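Long-range contact in clavulanic acid biosynthesis oligopeptide binding protein 2 (Streptomyces clavuligerus, PDB 2WOL), which probably binds oligopeptides as an extracellular solute-binding protein of the clavulanic acid biosynthesis pathway: residues G32-L37 and R248-I253. Residues are numbered along the deposited sequence; the frame is centred on the assembly and turned at random.
Sequences GGTLRL and RVELTI
Leu37 and Val249 meet on the buried face of two parallel strands, 34-37 and 248-253, with Leu37 CD1 3.6 Å from Val249 CG1. With its CG anti to the carbonyl carbon (chi1 -59°), Leu37 slants back across Val249, while its CB rests 3.9 Å from Leu251 CD1. Beneath this apolar layer, the amides of Leu35, Glu250, Leu37 and Thr252 alternate across the gap in parallel-sheet fashion; Glu250 N to Leu35 O is the straightest on the acceptor side (2.9 Å, C=O...N 161°). Arg248 N to Gly33 O is weak (3.3 Å), though Gly33 and Gly32 also bond the backbones of Asp247 and Leu245. The other face is polar and partly open to solvent. Thr34 CG2 lies against Glu250 CD (3.6 Å), and the extended Glu250 chain is gripped at both oxygens: Arg248 NE makes a salt bridge to the anti lone pair of OE2 (2.9 Å), near the guanidinium plane, while a water links OE1 to Arg36 NH1. Arg36 is further tied to Glu268 O, and Arg248 to His227. The contact joins inner strands 211 residues apart in a five-stranded mixed sheet: 225-230 flanks 248-253 antiparallel, and 271-272 flanks 34-39 in parallel.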
loop_
_atom_site.group_PDB
_atom_site.type_symbol
_atom_site.label_atom_id
_atom_site.label_comp_id
_atom_site.label_asym_id
_atom_site.label_seq_id
_atom_site.Cartn_x
_atom_site.Cartn_y
_atom_site.Cartn_z
ATOM N N GLY A 32 1.385 10.820 -28.304
ATOM C CA GLY A 32 1.683 9.823 -29.323
ATOM C C GLY A 32 2.566 8.698 -28.825
ATOM O O GLY A 32 3.130 8.774 -27.732
ATOM N N GLY A 33 2.670 7.649 -29.634
ATOM C CA GLY A 33 3.568 6.540 -29.355
ATOM C C GLY A 33 2.939 5.465 -28.491
ATOM O O GLY A 33 1.817 5.616 -27.995
ATOM N N THR A 34 3.677 4.373 -28.325
ATOM C CA THR A 34 3.238 3.251 -27.515
ATOM C C THR A 34 4.151 3.141 -26.301
ATOM O O THR A 34 5.369 3.019 -26.447
ATOM C CB THR A 34 3.266 1.947 -28.332
ATOM O OG1 THR A 34 2.341 2.060 -29.421
ATOM C CG2 THR A 34 2.880 0.751 -27.473
ATOM N N LEU A 35 3.559 3.199 -25.111
ATOM C CA LEU A 35 4.316 3.029 -23.876
ATOM C C LEU A 35 4.447 1.538 -23.601
ATOM O O LEU A 35 3.448 0.845 -23.404
ATOM C CB LEU A 35 3.638 3.746 -22.704
ATOM C CG LEU A 35 4.347 3.708 -21.342
ATOM C CD1 LEU A 35 5.696 4.450 -21.351
ATOM C CD2 LEU A 35 3.435 4.273 -20.269
ATOM N N ARG A 36 5.686 1.055 -23.608
ATOM C CA ARG A 36 5.965 -0.364 -23.436
ATOM C C ARG A 36 6.312 -0.663 -21.987
ATOM O O ARG A 36 7.384 -0.294 -21.497
ATOM C CB ARG A 36 7.091 -0.803 -24.375
ATOM C CG ARG A 36 6.728 -0.721 -25.855
ATOM C CD ARG A 36 7.945 -0.915 -26.756
ATOM N NE ARG A 36 8.659 -2.160 -26.467
ATOM C CZ ARG A 36 8.356 -3.355 -26.976
ATOM N NH1 ARG A 36 7.341 -3.500 -27.822
ATOM N NH2 ARG A 36 9.076 -4.416 -26.635
ATOM N N LEU A 37 5.376 -1.311 -21.302
ATOM C CA LEU A 37 5.528 -1.651 -19.891
ATOM C C LEU A 37 5.831 -3.131 -19.736
ATOM O O LEU A 37 5.546 -3.933 -20.627
ATOM C CB LEU A 37 4.259 -1.289 -19.108
ATOM C CG LEU A 37 3.810 0.176 -19.138
ATOM C CD1 LEU A 37 2.528 0.353 -18.356
ATOM C CD2 LEU A 37 4.900 1.094 -18.596
ATOM N N ARG A 248 -1.145 4.381 -27.046
ATOM C CA ARG A 248 -1.334 2.981 -26.698
ATOM C C ARG A 248 -0.403 2.624 -25.547
ATOM O O ARG A 248 0.671 3.209 -25.399
ATOM C CB ARG A 248 -1.035 2.107 -27.921
ATOM C CG ARG A 248 -1.409 0.638 -27.798
ATOM C CD ARG A 248 -1.190 -0.068 -29.129
ATOM N NE ARG A 248 -1.533 -1.485 -29.057
ATOM C CZ ARG A 248 -2.755 -1.969 -29.260
ATOM N NH1 ARG A 248 -3.757 -1.149 -29.558
ATOM N NH2 ARG A 248 -2.970 -3.274 -29.176
ATOM N N VAL A 249 -0.834 1.672 -24.726
ATOM C CA VAL A 249 -0.013 1.149 -23.643
ATOM C C VAL A 249 0.019 -0.369 -23.787
ATOM O O VAL A 249 -1.029 -1.013 -23.853
ATOM C CB VAL A 249 -0.564 1.565 -22.253
ATOM C CG1 VAL A 249 0.296 0.994 -21.129
ATOM C CG2 VAL A 249 -0.647 3.086 -22.138
ATOM N N GLU A 250 1.219 -0.929 -23.872
ATOM C CA GLU A 250 1.381 -2.367 -24.027
ATOM C C GLU A 250 2.192 -2.932 -22.871
ATOM O O GLU A 250 3.367 -2.591 -22.698
ATOM C CB GLU A 250 2.046 -2.696 -25.363
ATOM C CG GLU A 250 1.161 -2.401 -26.564
ATOM C CD GLU A 250 1.845 -2.688 -27.885
ATOM O OE1 GLU A 250 3.033 -3.076 -27.882
ATOM O OE2 GLU A 250 1.190 -2.513 -28.934
ATOM N N LEU A 251 1.545 -3.782 -22.077
ATOM C CA LEU A 251 2.192 -4.472 -20.974
ATOM C C LEU A 251 2.571 -5.895 -21.377
ATOM O O LEU A 251 1.707 -6.680 -21.783
ATOM C CB LEU A 251 1.273 -4.506 -19.745
ATOM C CG LEU A 251 1.747 -5.338 -18.546
ATOM C CD1 LEU A 251 3.022 -4.760 -17.937
ATOM C CD2 LEU A 251 0.656 -5.456 -17.491
ATOM N N THR A 252 3.861 -6.213 -21.264
ATOM C CA THR A 252 4.364 -7.576 -21.432
ATOM C C THR A 252 4.448 -8.216 -20.051
ATOM O O THR A 252 5.018 -7.633 -19.127
ATOM C CB THR A 252 5.742 -7.575 -22.131
ATOM O OG1 THR A 252 5.583 -7.093 -23.470
ATOM C CG2 THR A 252 6.353 -8.970 -22.174
ATOM N N ILE A 253 3.875 -9.413 -19.933
ATOM C CA ILE A 253 3.666 -10.084 -18.649
ATOM C C ILE A 253 4.419 -11.411 -18.561
ATOM O O ILE A 253 4.518 -12.143 -19.547
ATOM C CB ILE A 253 2.158 -10.382 -18.443
ATOM C CG1 ILE A 253 1.352 -9.077 -18.455
ATOM C CG2 ILE A 253 1.914 -11.173 -17.148
ATOM C CD1 ILE A 253 -0.162 -9.268 -18.538
HETATM O O HOH W 1 5.425 -1.846 -29.008
#